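Local structure of putative c-1-tetrahydrofolate synthase, cytoplasmic (Leishmania major, 4A26) at residues R167-G172 with R209-V214. The protein probably catalyses the NADP-dependent oxidation of methylenetetrahydrofolate and the hydrolysis of the resulting methenyl form, working as a homodimer in one-carbon metabolism. Sequence-based numbering, arbitrary orientation.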
loop_
_atom_site.group_PDB
_atom_site.type_symbol
_atom_site.label_atom_id
_atom_site.label_comp_id
_atom_site.label_asym_id
_atom_site.label_seq_id
_atom_site.Cartn_x
_atom_site.Cartn_y
_atom_site.Cartn_z
ATOM N N ARG A 167 -8.974 -10.845 14.022
ATOM C CA ARG A 167 -7.746 -10.127 14.318
ATOM C C ARG A 167 -6.597 -10.899 13.680
ATOM O O ARG A 167 -6.583 -12.127 13.699
ATOM C CB ARG A 167 -7.548 -9.999 15.829
ATOM C CG ARG A 167 -8.722 -9.326 16.535
ATOM C CD ARG A 167 -8.666 -9.436 18.051
ATOM N NE ARG A 167 -7.844 -8.386 18.647
ATOM C CZ ARG A 167 -7.943 -7.957 19.909
ATOM N NH1 ARG A 167 -8.836 -8.479 20.749
ATOM N NH2 ARG A 167 -7.140 -6.989 20.338
ATOM N N ALA A 168 -5.648 -10.175 13.096
ATOM C CA ALA A 168 -4.526 -10.789 12.392
ATOM C C ALA A 168 -3.223 -10.092 12.742
ATOM O O ALA A 168 -3.185 -8.874 12.932
ATOM C CB ALA A 168 -4.757 -10.736 10.884
ATOM N N VAL A 169 -2.152 -10.873 12.818
ATOM C CA VAL A 169 -0.818 -10.328 13.013
ATOM C C VAL A 169 0.097 -10.844 11.912
ATOM O O VAL A 169 0.206 -12.044 11.707
ATOM C CB VAL A 169 -0.254 -10.706 14.389
ATOM C CG1 VAL A 169 1.190 -10.251 14.521
ATOM C CG2 VAL A 169 -1.115 -10.098 15.491
ATOM N N VAL A 170 0.722 -9.920 11.188
ATOM C CA VAL A 170 1.728 -10.257 10.196
ATOM C C VAL A 170 3.088 -9.967 10.805
ATOM O O VAL A 170 3.427 -8.809 11.047
ATOM C CB VAL A 170 1.561 -9.429 8.904
ATOM C CG1 VAL A 170 2.633 -9.811 7.882
ATOM C CG2 VAL A 170 0.162 -9.616 8.321
ATOM N N LEU A 171 3.848 -11.023 11.083
ATOM C CA LEU A 171 5.216 -10.880 11.563
ATOM C C LEU A 171 6.118 -10.592 10.370
ATOM O O LEU A 171 6.426 -11.485 9.590
ATOM C CB LEU A 171 5.684 -12.145 12.288
ATOM C CG LEU A 171 4.850 -12.593 13.491
ATOM C CD1 LEU A 171 5.435 -13.855 14.079
ATOM C CD2 LEU A 171 4.765 -11.514 14.550
ATOM N N GLY A 172 6.523 -9.331 10.233
ATOM C CA GLY A 172 7.424 -8.909 9.161
ATOM C C GLY A 172 6.751 -7.958 8.192
ATOM O O GLY A 172 5.571 -8.119 7.879
ATOM N N ARG A 209 -1.344 -12.725 21.251
ATOM C CA ARG A 209 -2.237 -13.315 22.253
ATOM C C ARG A 209 -3.693 -13.364 21.784
ATOM O O ARG A 209 -4.431 -14.281 22.151
ATOM C CB ARG A 209 -2.145 -12.538 23.571
ATOM C CG ARG A 209 -2.889 -13.182 24.740
ATOM C CD ARG A 209 -2.717 -12.402 26.047
ATOM N NE ARG A 209 -3.071 -10.986 25.914
ATOM C CZ ARG A 209 -4.318 -10.510 25.838
ATOM N NH1 ARG A 209 -5.374 -11.327 25.874
ATOM N NH2 ARG A 209 -4.514 -9.200 25.721
ATOM N N THR A 210 -4.102 -12.382 20.982
ATOM C CA THR A 210 -5.479 -12.301 20.494
ATOM C C THR A 210 -5.609 -12.530 18.981
ATOM O O THR A 210 -6.689 -12.344 18.424
ATOM C CB THR A 210 -6.098 -10.938 20.847
ATOM O OG1 THR A 210 -5.447 -9.908 20.096
ATOM C CG2 THR A 210 -5.951 -10.653 22.337
ATOM N N ALA A 211 -4.526 -12.959 18.332
ATOM C CA ALA A 211 -4.500 -13.110 16.875
ATOM C C ALA A 211 -5.185 -14.392 16.428
ATOM O O ALA A 211 -4.696 -15.493 16.693
ATOM C CB ALA A 211 -3.069 -13.090 16.361
ATOM N N ASP A 212 -6.313 -14.238 15.738
ATOM C CA ASP A 212 -7.024 -15.362 15.142
ATOM C C ASP A 212 -6.250 -15.925 13.953
ATOM O O ASP A 212 -6.347 -17.112 13.633
ATOM C CB ASP A 212 -8.420 -14.923 14.708
ATOM C CG ASP A 212 -9.303 -14.566 15.887
ATOM O OD1 ASP A 212 -9.589 -15.469 16.700
ATOM O OD2 ASP A 212 -9.703 -13.388 16.010
ATOM N N ILE A 213 -5.486 -15.057 13.302
ATOM C CA ILE A 213 -4.635 -15.438 12.186
ATOM C C ILE A 213 -3.216 -14.939 12.476
ATOM O O ILE A 213 -3.037 -13.901 13.119
ATOM C CB ILE A 213 -5.188 -14.851 10.862
ATOM C CG1 ILE A 213 -6.593 -15.425 10.595
ATOM C CG2 ILE A 213 -4.241 -15.131 9.700
ATOM C CD1 ILE A 213 -7.248 -14.942 9.324
ATOM N N VAL A 214 -2.212 -15.694 12.039
ATOM C CA VAL A 214 -0.817 -15.306 12.224
ATOM C C VAL A 214 -0.013 -15.676 10.992
ATOM O O VAL A 214 -0.043 -16.828 10.540
ATOM C CB VAL A 214 -0.168 -16.002 13.434
ATOM C CG1 VAL A 214 1.279 -15.558 13.575
ATOM C CG2 VAL A 214 -0.945 -15.713 14.713
#
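R167 lays its guanidinium across the hydroxyl end of T210, with OG1 sitting 3.1 Å above the centre of the plane. This is face packing: although T210 OG1 lies 3.2 Å from R167 NE, the angle is too poor for a hydrogen bond. The R167 chain bends at chi3 (85°) to bring its flat end over the threonine, and the charge finds its partners in the second subunit, in a salt bridge to D206 and a cation-pi contact with Y207 of that chain. The D212 carboxylate reaches the R167 backbone instead: its OD2 takes a weak but nearly straight bond from R167 N (3.3 Å, 176° at the hydrogen), while OD1 is held in a salt bridge by K230. R167 O is shared between I213 N, in the carbonyl plane at 3.2 Å, and D212 N, whose bond is bent and weak. Strands 167-171 and 213-216 pair in parallel within the Rossmann-type sheet of the NAD(P)-binding domain, A168 beside I213 and V169 beside V214. Between them the chain runs through helix 178-187, strand 191-195, which pairs with the other edge of 167-171, and helix 201-209. V169 N donates to I213 O, 160° at the hydrogen, from above the carbonyl plane. On one face A168 CB meets I213 CB at 4.1 Å, near L185. On the other, V169 puts CG2 anti to its carbonyl carbon and against A211 CB, 3.7 Å away, while L208 packs on both V169 and V214.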